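Local coordinates for RND efflux system, outer membrane lipoprotein, NodT family (Burkholderia mallei, PDB 6U94) that probably serves as the outer membrane channel component of a tripartite efflux pump, at residues 68-72 against 73-77; 128-131 against 132-136; 175-178 against 179-183; 365-368 against 369-373; 422-425 against 426-430. All blocks are in the same frame, centred on the assembly; numbering follows the deposited sequence.

Contact 1: residues 68-72 against 73-77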
loop_
_atom_site.group_PDB
_atom_site.type_symbol
_atom_site.label_atom_id
_atom_site.label_comp_id
_atom_site.label_asym_id
_atom_site.label_seq_id
_atom_site.Cartn_x
_atom_site.Cartn_y
_atom_site.Cartn_z
ATOM N N ASN A 68 7.754 3.719 21.585
ATOM C CA ASN A 68 6.729 4.327 22.423
ATOM C C ASN A 68 6.334 3.376 23.547
ATOM O O ASN A 68 6.229 2.162 23.350
ATOM C CB ASN A 68 5.511 4.698 21.578
ATOM C CG ASN A 68 4.631 5.733 22.249
ATOM O OD1 ASN A 68 3.508 5.440 22.658
ATOM N ND2 ASN A 68 5.143 6.951 22.375
ATOM N N ASN A 69 6.124 3.935 24.737
ATOM C CA ASN A 69 5.858 3.128 25.921
ATOM C C ASN A 69 4.400 2.709 26.052
ATOM O O ASN A 69 4.045 2.084 27.057
ATOM C CB ASN A 69 6.292 3.885 27.179
ATOM C CG ASN A 69 7.798 4.015 27.289
ATOM O OD1 ASN A 69 8.544 3.239 26.693
ATOM N ND2 ASN A 69 8.252 4.993 28.061
ATOM N N ARG A 70 3.554 3.031 25.078
ATOM C CA ARG A 70 2.167 2.593 25.126
ATOM C C ARG A 70 2.091 1.069 25.061
ATOM O O ARG A 70 2.999 0.392 24.574
ATOM C CB ARG A 70 1.374 3.200 23.971
ATOM C CG ARG A 70 1.727 2.595 22.625
ATOM C CD ARG A 70 1.274 3.467 21.466
ATOM N NE ARG A 70 2.240 3.420 20.373
ATOM C CZ ARG A 70 2.166 4.164 19.276
ATOM N NH1 ARG A 70 1.165 5.020 19.117
ATOM N NH2 ARG A 70 3.096 4.055 18.336
ATOM N N ASP A 71 0.989 0.529 25.572
ATOM C CA ASP A 71 0.758 -0.899 25.454
ATOM C C ASP A 71 0.131 -1.207 24.094
ATOM O O ASP A 71 -0.318 -0.315 23.369
ATOM C CB ASP A 71 -0.108 -1.398 26.614
ATOM C CG ASP A 71 -1.593 -1.315 26.325
ATOM O OD1 ASP A 71 -2.301 -2.310 26.589
ATOM O OD2 ASP A 71 -2.053 -0.267 25.833
ATOM N N LEU A 72 0.122 -2.494 23.738
ATOM C CA LEU A 72 -0.321 -2.873 22.401
ATOM C C LEU A 72 -1.796 -2.572 22.184
ATOM O O LEU A 72 -2.210 -2.293 21.053
ATOM C CB LEU A 72 -0.037 -4.351 22.142
ATOM C CG LEU A 72 1.439 -4.694 21.946
ATOM C CD1 LEU A 72 1.583 -6.069 21.321
ATOM C CD2 LEU A 72 2.143 -3.637 21.105
ATOM N N ARG A 73 -2.603 -2.615 23.247
ATOM C CA ARG A 73 -4.011 -2.260 23.100
ATOM C C ARG A 73 -4.167 -0.801 22.686
ATOM O O ARG A 73 -5.001 -0.474 21.833
ATOM C CB ARG A 73 -4.769 -2.534 24.398
ATOM C CG ARG A 73 -6.280 -2.451 24.254
ATOM C CD ARG A 73 -6.994 -2.721 25.575
ATOM N NE ARG A 73 -6.656 -1.732 26.594
ATOM C CZ ARG A 73 -7.141 -0.493 26.622
ATOM N NH1 ARG A 73 -7.984 -0.081 25.680
ATOM N NH2 ARG A 73 -6.776 0.340 27.587
ATOM N N VAL A 74 -3.363 0.089 23.271
ATOM C CA VAL A 74 -3.409 1.496 22.889
ATOM C C VAL A 74 -2.821 1.690 21.495
ATOM O O VAL A 74 -3.333 2.486 20.698
ATOM C CB VAL A 74 -2.690 2.357 23.943
ATOM C CG1 VAL A 74 -2.409 3.752 23.406
ATOM C CG2 VAL A 74 -3.525 2.440 25.212
ATOM N N ALA A 75 -1.744 0.965 21.179
ATOM C CA ALA A 75 -1.179 1.032 19.836
ATOM C C ALA A 75 -2.215 0.639 18.790
ATOM O O ALA A 75 -2.311 1.270 17.731
ATOM C CB ALA A 75 0.053 0.134 19.735
ATOM N N THR A 76 -3.008 -0.396 19.082
ATOM C CA THR A 76 -4.107 -0.771 18.197
ATOM C C THR A 76 -5.105 0.373 18.041
ATOM O O THR A 76 -5.603 0.626 16.936
ATOM C CB THR A 76 -4.792 -2.030 18.732
ATOM O OG1 THR A 76 -3.989 -3.178 18.423
ATOM C CG2 THR A 76 -6.181 -2.206 18.127
ATOM N N LEU A 77 -5.394 1.089 19.132
ATOM C CA LEU A 77 -6.306 2.227 19.051
ATOM C C LEU A 77 -5.690 3.394 18.283
ATOM O O LEU A 77 -6.416 4.166 17.647
ATOM C CB LEU A 77 -6.710 2.680 20.454
ATOM C CG LEU A 77 -7.603 1.758 21.290
ATOM C CD1 LEU A 77 -7.727 2.311 22.698
ATOM C CD2 LEU A 77 -8.978 1.600 20.652
#
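Leu72 opens the first turn of helix 72-86, and its carbonyl meets Thr76 four residues on: Thr76 N reaches Leu72 O at 2.8 Å, and the Thr76 hydroxyl adds a weak bond to the same oxygen. Just before it stands Asp71, the N-cap. With CG lodged between the backbone N and the carbonyl carbon (chi1 89°), its carboxylate turns back over the backbone amides of the first turn. Val74 N donates to Asp71 OD2 at 2.9 Å, coming from above the carboxylate plane, while Arg73 N gives Asp71 OD1 a weaker, bent bond of 3.4 Å. The cap's own carbonyl joins the helix as well, Asp71 O accepting from Ala75 N at 2.9 Å. Val74 CG2 is pressed against Asp71 OD2. Ahead of the cap in the chain, the aliphatic part of Arg70 runs past the turn, its CD 3.9 Å from Ala75 CB and its CB against Val74 CG1. The Arg70 guanidinium goes on to a salt bridge with Asp78 and to the carbonyls of Ala65, Val245 and Leu246. Leu72 and Thr76 lean on helix 156-203, while Arg73 packs against His146 and Gln149 of helix 146-152.

Contact 2: residues 128-131 against 132-136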
loop_
_atom_site.group_PDB
_atom_site.type_symbol
_atom_site.label_atom_id
_atom_site.label_comp_id
_atom_site.label_asym_id
_atom_site.label_seq_id
_atom_site.Cartn_x
_atom_site.Cartn_y
_atom_site.Cartn_z
ATOM N N VAL A 128 -8.897 -1.263 4.334
ATOM C CA VAL A 128 -8.102 -1.044 3.129
ATOM C C VAL A 128 -6.620 -1.179 3.452
ATOM O O VAL A 128 -6.117 -0.597 4.421
ATOM C CB VAL A 128 -8.427 0.325 2.508
ATOM C CG1 VAL A 128 -8.292 1.442 3.533
ATOM C CG2 VAL A 128 -7.525 0.591 1.310
ATOM N N GLY A 129 -5.916 -1.970 2.644
ATOM C CA GLY A 129 -4.493 -2.162 2.839
ATOM C C GLY A 129 -4.114 -3.048 4.006
ATOM O O GLY A 129 -2.969 -2.994 4.461
ATOM N N LEU A 130 -5.036 -3.869 4.501
ATOM C CA LEU A 130 -4.772 -4.768 5.615
ATOM C C LEU A 130 -4.721 -6.212 5.132
ATOM O O LEU A 130 -5.558 -6.640 4.331
ATOM C CB LEU A 130 -5.838 -4.622 6.706
ATOM C CG LEU A 130 -5.912 -3.272 7.421
ATOM C CD1 LEU A 130 -6.911 -3.328 8.569
ATOM C CD2 LEU A 130 -4.535 -2.853 7.914
ATOM N N THR A 131 -3.741 -6.960 5.629
ATOM C CA THR A 131 -3.630 -8.373 5.309
ATOM C C THR A 131 -4.674 -9.179 6.081
ATOM O O THR A 131 -5.435 -8.647 6.894
ATOM C CB THR A 131 -2.223 -8.882 5.605
ATOM O OG1 THR A 131 -1.911 -8.664 6.988
ATOM C CG2 THR A 131 -1.201 -8.156 4.729
ATOM N N HIS A 132 -4.719 -10.486 5.809
ATOM C CA HIS A 132 -5.708 -11.340 6.457
ATOM C C HIS A 132 -5.501 -11.382 7.966
ATOM O O HIS A 132 -6.468 -11.292 8.731
ATOM C CB HIS A 132 -5.656 -12.753 5.878
ATOM C CG HIS A 132 -6.175 -12.857 4.478
ATOM N ND1 HIS A 132 -7.468 -12.526 4.136
ATOM C CD2 HIS A 132 -5.577 -13.267 3.335
ATOM C CE1 HIS A 132 -7.644 -12.722 2.842
ATOM N NE2 HIS A 132 -6.511 -13.172 2.332
ATOM N N PHE A 133 -4.249 -11.512 8.417
ATOM C CA PHE A 133 -4.024 -11.644 9.853
ATOM C C PHE A 133 -4.244 -10.325 10.583
ATOM O O PHE A 133 -4.648 -10.330 11.751
ATOM C CB PHE A 133 -2.627 -12.207 10.141
ATOM C CG PHE A 133 -1.489 -11.370 9.614
ATOM C CD1 PHE A 133 -1.003 -10.297 10.347
ATOM C CD2 PHE A 133 -0.876 -11.684 8.412
ATOM C CE1 PHE A 133 0.052 -9.537 9.875
ATOM C CE2 PHE A 133 0.182 -10.931 7.937
ATOM C CZ PHE A 133 0.646 -9.855 8.668
ATOM N N GLU A 134 -4.009 -9.191 9.919
ATOM C CA GLU A 134 -4.362 -7.913 10.527
ATOM C C GLU A 134 -5.869 -7.786 10.695
ATOM O O GLU A 134 -6.347 -7.329 11.740
ATOM C CB GLU A 134 -3.827 -6.757 9.689
ATOM C CG GLU A 134 -2.325 -6.690 9.602
ATOM C CD GLU A 134 -1.873 -5.636 8.616
ATOM O OE1 GLU A 134 -1.480 -4.531 9.048
ATOM O OE2 GLU A 134 -1.937 -5.913 7.400
ATOM N N ILE A 135 -6.634 -8.180 9.673
ATOM C CA ILE A 135 -8.089 -8.148 9.782
ATOM C C ILE A 135 -8.561 -9.073 10.899
ATOM O O ILE A 135 -9.466 -8.728 11.670
ATOM C CB ILE A 135 -8.729 -8.513 8.429
ATOM C CG1 ILE A 135 -8.375 -7.461 7.372
ATOM C CG2 ILE A 135 -10.232 -8.656 8.570
ATOM C CD1 ILE A 135 -8.931 -7.763 5.996
ATOM N N ASP A 136 -7.955 -10.260 11.003
ATOM C CA ASP A 136 -8.275 -11.172 12.098
ATOM C C ASP A 136 -8.054 -10.506 13.451
ATOM O O ASP A 136 -8.948 -10.498 14.303
ATOM C CB ASP A 136 -7.432 -12.445 11.990
ATOM C CG ASP A 136 -7.900 -13.361 10.881
ATOM O OD1 ASP A 136 -9.109 -13.343 10.568
ATOM O OD2 ASP A 136 -7.061 -14.103 10.329
#
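Glu134 reaches back from the first turn of helix 132-142 and grips Thr131, the N-cap residue, by two donors at once. Thr131 N gives a nearly straight bond (175°) to Glu134 OE2 at 2.7 Å, and Thr131 OG1 donates to the same oxygen at 2.8 Å. Both arrive on the anti side of the carboxylate, from opposite faces of its plane, so OE2 is clamped between backbone and hydroxyl. The bond from the cap's amide to the glutamate three residues on is the glutamate half of a capping box. The hydroxyl can take part because OG1 sits between the backbone N and the carbonyl carbon (chi1 58°), which also sets it 3.2 Å above the plane of the Phe133 ring, over its centre. Thr131 O, in turn, starts the helical pattern by accepting from Ile135 N at 3.1 Å. Outward from the polar core, Leu130 and Ile135 touch through CB and CG1 at 3.9 Å, and Leu130 CD2 lies 3.7 Å from Glu134 OE1, the two side chains crossing at about a right angle. That second carboxylate oxygen is engaged by Lys453 and Ser165. Lys453, on helix 421-454, also packs on Leu130 and Thr131, while Phe133 touches Ser161 and Ile164 of helix 156-203 and Pro283 and Asp284 of helix 283-294.

Contact 3: residues 175-178 against 179-183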
loop_
_atom_site.group_PDB
_atom_site.type_symbol
_atom_site.label_atom_id
_atom_site.label_comp_id
_atom_site.label_asym_id
_atom_site.label_seq_id
_atom_site.Cartn_x
_atom_site.Cartn_y
_atom_site.Cartn_z
ATOM N N LEU A 175 5.022 8.176 3.472
ATOM C CA LEU A 175 5.052 8.183 2.013
ATOM C C LEU A 175 3.877 8.972 1.452
ATOM O O LEU A 175 4.041 9.776 0.527
ATOM C CB LEU A 175 5.053 6.752 1.479
ATOM C CG LEU A 175 6.367 5.996 1.684
ATOM C CD1 LEU A 175 6.267 4.566 1.179
ATOM C CD2 LEU A 175 7.507 6.730 0.998
ATOM N N THR A 176 2.680 8.761 2.008
ATOM C CA THR A 176 1.521 9.551 1.601
ATOM C C THR A 176 1.753 11.036 1.853
ATOM O O THR A 176 1.318 11.882 1.063
ATOM C CB THR A 176 0.268 9.065 2.332
ATOM O OG1 THR A 176 -0.037 7.724 1.924
ATOM C CG2 THR A 176 -0.924 9.962 2.033
ATOM N N LEU A 177 2.449 11.373 2.942
ATOM C CA LEU A 177 2.791 12.768 3.201
ATOM C C LEU A 177 3.643 13.343 2.076
ATOM O O LEU A 177 3.343 14.415 1.536
ATOM C CB LEU A 177 3.518 12.888 4.539
ATOM C CG LEU A 177 4.036 14.279 4.898
ATOM C CD1 LEU A 177 2.890 15.274 5.009
ATOM C CD2 LEU A 177 4.842 14.238 6.189
ATOM N N LEU A 178 4.717 12.640 1.710
ATOM C CA LEU A 178 5.592 13.124 0.650
ATOM C C LEU A 178 4.864 13.200 -0.685
ATOM O O LEU A 178 5.186 14.055 -1.521
ATOM C CB LEU A 178 6.823 12.226 0.543
ATOM C CG LEU A 178 7.642 12.099 1.827
ATOM C CD1 LEU A 178 8.895 11.279 1.585
ATOM C CD2 LEU A 178 7.995 13.471 2.376
ATOM N N ALA A 179 3.880 12.324 -0.905
ATOM C CA ALA A 179 3.097 12.392 -2.134
ATOM C C ALA A 179 2.184 13.611 -2.139
ATOM O O ALA A 179 2.085 14.315 -3.149
ATOM C CB ALA A 179 2.289 11.108 -2.315
ATOM N N ASP A 180 1.521 13.886 -1.014
ATOM C CA ASP A 180 0.627 15.034 -0.932
ATOM C C ASP A 180 1.376 16.358 -1.007
ATOM O O ASP A 180 0.788 17.366 -1.417
ATOM C CB ASP A 180 -0.201 14.964 0.352
ATOM C CG ASP A 180 -1.424 14.075 0.203
ATOM O OD1 ASP A 180 -2.031 14.081 -0.886
ATOM O OD2 ASP A 180 -1.783 13.367 1.170
ATOM N N ARG A 181 2.652 16.383 -0.618
ATOM C CA ARG A 181 3.456 17.585 -0.818
ATOM C C ARG A 181 3.734 17.808 -2.300
ATOM O O ARG A 181 3.592 18.926 -2.809
ATOM C CB ARG A 181 4.766 17.485 -0.039
ATOM C CG ARG A 181 4.624 17.594 1.467
ATOM C CD ARG A 181 5.987 17.503 2.131
ATOM N NE ARG A 181 5.902 17.562 3.586
ATOM C CZ ARG A 181 6.959 17.540 4.393
ATOM N NH1 ARG A 181 8.180 17.461 3.882
ATOM N NH2 ARG A 181 6.795 17.598 5.709
ATOM N N ALA A 182 4.134 16.747 -3.006
ATOM C CA ALA A 182 4.343 16.850 -4.446
ATOM C C ALA A 182 3.068 17.291 -5.152
ATOM O O ALA A 182 3.114 18.089 -6.096
ATOM C CB ALA A 182 4.831 15.512 -5.002
ATOM N N LEU A 183 1.917 16.781 -4.705
ATOM C CA LEU A 183 0.647 17.206 -5.282
ATOM C C LEU A 183 0.381 18.681 -5.007
ATOM O O LEU A 183 -0.085 19.410 -5.890
ATOM C CB LEU A 183 -0.485 16.338 -4.739
ATOM C CG LEU A 183 -0.538 14.926 -5.318
ATOM C CD1 LEU A 183 -1.413 14.012 -4.463
ATOM C CD2 LEU A 183 -1.041 14.976 -6.753
#
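Leu177 and Arg181 are brought together by different first torsions: Leu177 has CG anti to its backbone N (chi1 175°), whereas Arg181 has CG beside the N (chi1 -71°) and then runs extended to NE. They sit one turn apart on helix 156-203, which, as in other outer membrane factors, would probably contribute to the trimer's alpha-helical barrel, and the two side chains cross obliquely. Leu177 CD2 lies 3.9 Å from Arg181 NH2, with Leu177 CD1 and CG both 4.0 Å from Arg181 NE, and the guanidinium continues past the leucine to the carbonyl of Val255. Regular i to i+4 backbone bonds run beneath, among them Asp180 N to Thr176 O at 2.9 Å. On another side of the helix Thr176 and Asp180 lie side by side and point the same way. Thr176 OG1 turns to the carbonyl of Asn172. The buried Asp180 carboxylate pairs with Arg90 through OD2 and is hydrogen-bonded through OD1 to a bound glycerol, probably from the crystallisation liquor; the nearby Asp239 carboxylate may raise its proton affinity, an effect the arginine would oppose. Leu175 and Ala179 rest on Leu445 and Leu442 of helix 421-454. The methyl Thr176 CG2 lies 3.6 Å from Asp180 OD2.

Contact 4: residues 365-368 against 369-373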
loop_
_atom_site.group_PDB
_atom_site.type_symbol
_atom_site.label_atom_id
_atom_site.label_comp_id
_atom_site.label_asym_id
_atom_site.label_seq_id
_atom_site.Cartn_x
_atom_site.Cartn_y
_atom_site.Cartn_z
ATOM N N ALA A 365 -7.838 -28.492 8.685
ATOM C CA ALA A 365 -8.517 -27.808 7.589
ATOM C C ALA A 365 -8.284 -26.302 7.648
ATOM O O ALA A 365 -8.067 -25.661 6.613
ATOM C CB ALA A 365 -10.012 -28.124 7.616
ATOM N N GLY A 366 -8.324 -25.722 8.850
ATOM C CA GLY A 366 -8.032 -24.306 8.982
ATOM C C GLY A 366 -6.599 -23.975 8.611
ATOM O O GLY A 366 -6.331 -22.949 7.980
ATOM N N TYR A 367 -5.662 -24.845 8.993
ATOM C CA TYR A 367 -4.263 -24.646 8.628
ATOM C C TYR A 367 -4.076 -24.689 7.116
ATOM O O TYR A 367 -3.349 -23.864 6.549
ATOM C CB TYR A 367 -3.405 -25.710 9.310
ATOM C CG TYR A 367 -1.927 -25.662 8.994
ATOM C CD1 TYR A 367 -1.124 -24.638 9.476
ATOM C CD2 TYR A 367 -1.327 -26.670 8.255
ATOM C CE1 TYR A 367 0.233 -24.606 9.202
ATOM C CE2 TYR A 367 0.025 -26.649 7.980
ATOM C CZ TYR A 367 0.801 -25.614 8.455
ATOM O OH TYR A 367 2.151 -25.582 8.180
ATOM N N GLU A 368 -4.731 -25.641 6.449
ATOM C CA GLU A 368 -4.613 -25.748 4.999
ATOM C C GLU A 368 -5.160 -24.505 4.309
ATOM O O GLU A 368 -4.537 -23.979 3.379
ATOM C CB GLU A 368 -5.338 -27.002 4.507
ATOM C CG GLU A 368 -5.273 -27.214 3.002
ATOM C CD GLU A 368 -6.087 -28.405 2.541
ATOM O OE1 GLU A 368 -6.979 -28.847 3.298
ATOM O OE2 GLU A 368 -5.836 -28.903 1.423
ATOM N N HIS A 369 -6.320 -24.013 4.759
ATOM C CA HIS A 369 -6.923 -22.835 4.142
ATOM C C HIS A 369 -6.116 -21.577 4.430
ATOM O O HIS A 369 -5.999 -20.698 3.568
ATOM C CB HIS A 369 -8.363 -22.667 4.628
ATOM C CG HIS A 369 -9.287 -23.746 4.161
ATOM N ND1 HIS A 369 -9.101 -24.421 2.973
ATOM C CD2 HIS A 369 -10.401 -24.272 4.722
ATOM C CE1 HIS A 369 -10.062 -25.315 2.822
ATOM N NE2 HIS A 369 -10.864 -25.245 3.870
ATOM N N THR A 370 -5.562 -21.467 5.640
ATOM C CA THR A 370 -4.771 -20.293 5.990
ATOM C C THR A 370 -3.528 -20.183 5.116
ATOM O O THR A 370 -3.073 -19.072 4.820
ATOM C CB THR A 370 -4.396 -20.341 7.478
ATOM O OG1 THR A 370 -5.589 -20.279 8.270
ATOM C CG2 THR A 370 -3.483 -19.178 7.864
ATOM N N ILE A 371 -2.982 -21.315 4.672
ATOM C CA ILE A 371 -1.807 -21.283 3.809
ATOM C C ILE A 371 -2.188 -20.886 2.388
ATOM O O ILE A 371 -1.476 -20.110 1.739
ATOM C CB ILE A 371 -1.085 -22.643 3.853
ATOM C CG1 ILE A 371 -0.522 -22.894 5.253
ATOM C CG2 ILE A 371 0.023 -22.710 2.804
ATOM C CD1 ILE A 371 0.090 -24.259 5.417
ATOM N N GLN A 372 -3.310 -21.403 1.878
ATOM C CA GLN A 372 -3.740 -21.021 0.536
ATOM C C GLN A 372 -4.074 -19.537 0.471
ATOM O O GLN A 372 -3.720 -18.856 -0.498
ATOM C CB GLN A 372 -4.942 -21.853 0.093
ATOM C CG GLN A 372 -5.367 -21.547 -1.342
ATOM C CD GLN A 372 -6.630 -22.269 -1.764
ATOM O OE1 GLN A 372 -7.264 -22.958 -0.964
ATOM N NE2 GLN A 372 -7.007 -22.111 -3.030
ATOM N N ASP A 373 -4.752 -19.015 1.498
ATOM C CA ASP A 373 -5.061 -17.590 1.530
ATOM C C ASP A 373 -3.796 -16.751 1.644
ATOM O O ASP A 373 -3.714 -15.663 1.066
ATOM C CB ASP A 373 -6.013 -17.278 2.684
ATOM C CG ASP A 373 -7.427 -17.744 2.415
ATOM O OD1 ASP A 373 -7.669 -18.303 1.327
ATOM O OD2 ASP A 373 -8.297 -17.552 3.292
#
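Tyr367 and Ile371 sit one turn apart on a regular alpha-helical backbone, where His369 N bonds to Ala365 O at 3.0 Å and Gln372 N to Glu368 O at 3.2 Å. The isoleucine tip is laid over the tyrosine ring as a CH-pi contact: Ile371 CD1 stands 3.6 Å from the centroid of the Tyr367 ring, 22° off its normal and displaced toward CZ. The torsions make this possible, since Tyr367 CG is anti to the backbone N (chi1 178°) while Ile371 CG1 lies beside its own N and extends back along the helix. Here helix 362-415, one of the long helices of the outer membrane factor fold, passes helices 283-294 and 299-306; the tyrosine side chain packs on Ala288, Leu292 and Ala302, and its hydroxyl bonds to Glu289. A different carbonyl is doubly used: Gly366 O accepts from Thr370 N at 2.9 Å and from Thr370 OG1 at 2.8 Å, the two donors arriving from opposite faces of the carbonyl plane. Glu368 extends away to a salt bridge with Arg359. The His369 ring folds back so that Ala365 O lies 3.1 Å above its plane, toward the rim.

Contact 5: residues 422-425 against 426-430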
loop_
_atom_site.group_PDB
_atom_site.type_symbol
_atom_site.label_atom_id
_atom_site.label_comp_id
_atom_site.label_asym_id
_atom_site.label_seq_id
_atom_site.Cartn_x
_atom_site.Cartn_y
_atom_site.Cartn_z
ATOM N N GLY A 422 -7.977 25.400 -27.557
ATOM C CA GLY A 422 -7.020 24.307 -27.644
ATOM C C GLY A 422 -6.012 24.312 -26.510
ATOM O O GLY A 422 -5.650 23.255 -25.986
ATOM N N VAL A 423 -5.539 25.498 -26.121
ATOM C CA VAL A 423 -4.660 25.603 -24.959
ATOM C C VAL A 423 -5.415 25.226 -23.692
ATOM O O VAL A 423 -4.901 24.494 -22.836
ATOM C CB VAL A 423 -4.069 27.023 -24.863
ATOM C CG1 VAL A 423 -3.232 27.169 -23.603
ATOM C CG2 VAL A 423 -3.243 27.342 -26.103
ATOM N N PHE A 424 -6.654 25.708 -23.563
ATOM C CA PHE A 424 -7.461 25.411 -22.384
ATOM C C PHE A 424 -7.672 23.910 -22.220
ATOM O O PHE A 424 -7.454 23.355 -21.137
ATOM C CB PHE A 424 -8.804 26.139 -22.482
ATOM C CG PHE A 424 -9.844 25.625 -21.530
ATOM C CD1 PHE A 424 -9.815 25.987 -20.196
ATOM C CD2 PHE A 424 -10.853 24.783 -21.969
ATOM C CE1 PHE A 424 -10.767 25.518 -19.314
ATOM C CE2 PHE A 424 -11.809 24.308 -21.089
ATOM C CZ PHE A 424 -11.766 24.678 -19.761
ATOM N N ASP A 425 -8.094 23.236 -23.292
ATOM C CA ASP A 425 -8.403 21.813 -23.197
ATOM C C ASP A 425 -7.152 20.987 -22.923
ATOM O O ASP A 425 -7.193 20.024 -22.147
ATOM C CB ASP A 425 -9.086 21.341 -24.481
ATOM C CG ASP A 425 -9.468 19.876 -24.433
ATOM O OD1 ASP A 425 -9.710 19.354 -23.324
ATOM O OD2 ASP A 425 -9.516 19.242 -25.506
ATOM N N ALA A 426 -6.028 21.346 -23.550
ATOM C CA ALA A 426 -4.806 20.569 -23.368
ATOM C C ALA A 426 -4.229 20.757 -21.969
ATOM O O ALA A 426 -3.783 19.788 -21.343
ATOM C CB ALA A 426 -3.777 20.952 -24.430
ATOM N N GLN A 427 -4.224 21.995 -21.467
ATOM C CA GLN A 427 -3.704 22.249 -20.127
ATOM C C GLN A 427 -4.532 21.531 -19.070
ATOM O O GLN A 427 -3.982 20.961 -18.120
ATOM C CB GLN A 427 -3.673 23.755 -19.856
ATOM C CG GLN A 427 -3.112 24.149 -18.492
ATOM C CD GLN A 427 -4.146 24.089 -17.380
ATOM O OE1 GLN A 427 -5.352 24.128 -17.633
ATOM N NE2 GLN A 427 -3.678 23.984 -16.142
ATOM N N ARG A 428 -5.859 21.556 -19.216
ATOM C CA ARG A 428 -6.731 20.910 -18.242
ATOM C C ARG A 428 -6.516 19.401 -18.222
ATOM O O ARG A 428 -6.560 18.773 -17.156
ATOM C CB ARG A 428 -8.187 21.260 -18.554
ATOM C CG ARG A 428 -9.158 20.097 -18.476
ATOM C CD ARG A 428 -10.531 20.481 -19.004
ATOM N NE ARG A 428 -10.711 20.118 -20.407
ATOM C CZ ARG A 428 -11.864 20.224 -21.059
ATOM N NH1 ARG A 428 -12.939 20.684 -20.436
ATOM N NH2 ARG A 428 -11.946 19.868 -22.333
ATOM N N GLN A 429 -6.273 18.800 -19.390
ATOM C CA GLN A 429 -5.964 17.375 -19.429
ATOM C C GLN A 429 -4.565 17.096 -18.898
ATOM O O GLN A 429 -4.337 16.054 -18.270
ATOM C CB GLN A 429 -6.098 16.839 -20.854
ATOM C CG GLN A 429 -7.522 16.765 -21.364
ATOM C CD GLN A 429 -7.610 16.088 -22.718
ATOM O OE1 GLN A 429 -6.687 15.387 -23.134
ATOM N NE2 GLN A 429 -8.721 16.297 -23.415
ATOM N N LEU A 430 -3.619 18.005 -19.139
ATOM C CA LEU A 430 -2.256 17.804 -18.658
ATOM C C LEU A 430 -2.201 17.840 -17.135
ATOM O O LEU A 430 -1.600 16.964 -16.504
ATOM C CB LEU A 430 -1.330 18.862 -19.259
ATOM C CG LEU A 430 0.118 18.881 -18.764
ATOM C CD1 LEU A 430 0.829 17.584 -19.113
ATOM C CD2 LEU A 430 0.863 20.075 -19.341
#
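The carboxylate of Asp425 and the guanidinium of Arg428 stand with their planes 89° apart, and Asp425 OD1 lies at the guanidinium edge, near its plane. Arg428 NH2 is modelled 2.5 Å from Asp425 OD1, a length too short to be trusted, so a salt bridge is the safe reading; Arg428 NE adds a weak, bent bond to the same oxygen at 3.2 Å. One carboxylate oxygen thus faces two N-H groups of a single guanidinium. Asp425 reaches that place with CG anti to its backbone N (chi1 -178°), while the arginine is bent at chi3 and its first torsion is unstaggered, which leaves its modelled path less certain. Phe424 meets another part of the same group: its CE2 sits 3.8 Å above the guanidinium plane, toward the rim, with ring and guanidinium planes inclined at 49°. From the residue after Arg428, the Gln429 amide stands almost square to the carboxylate and offers Asp425 OD1 a weak bond from NE2 at 3.2 Å. Beneath these groups the helix keeps its ordinary bonds, such as Arg428 N to Phe424 O at 3.1 Å. Phe424 also packs on Arg217 and Thr220 of helix 211-247, and Ala426 on Lys406 of helix 362-415. With the salt bridge and a weak bond from Gln429 converging on OD1, the aspartate is probably ionised, its charge largely balanced by the exposed arginine.

In the fold
Along the chain the five contacts follow in series, contacts 1 to 3 in the first half of the efflux-protein sequence and contacts 4 and 5 in the second. Contacts 1 and 2 mark the starts of helices 72-86 and 132-142, with centres about 18 Å apart; the others lie inside the long helices 156-203, 362-415 and 421-454. Contacts 2 and 4 touch, His132 CD2 packing 3.8 Å from Asp373 O, which brings the two halves together at this point. Contacts 4 and 5 are about 52 Å apart between centres, on opposite sides of the chain's centre, although their helices are consecutive. This spread traces an elongated helical subunit, consistent with the trimeric channels of the family.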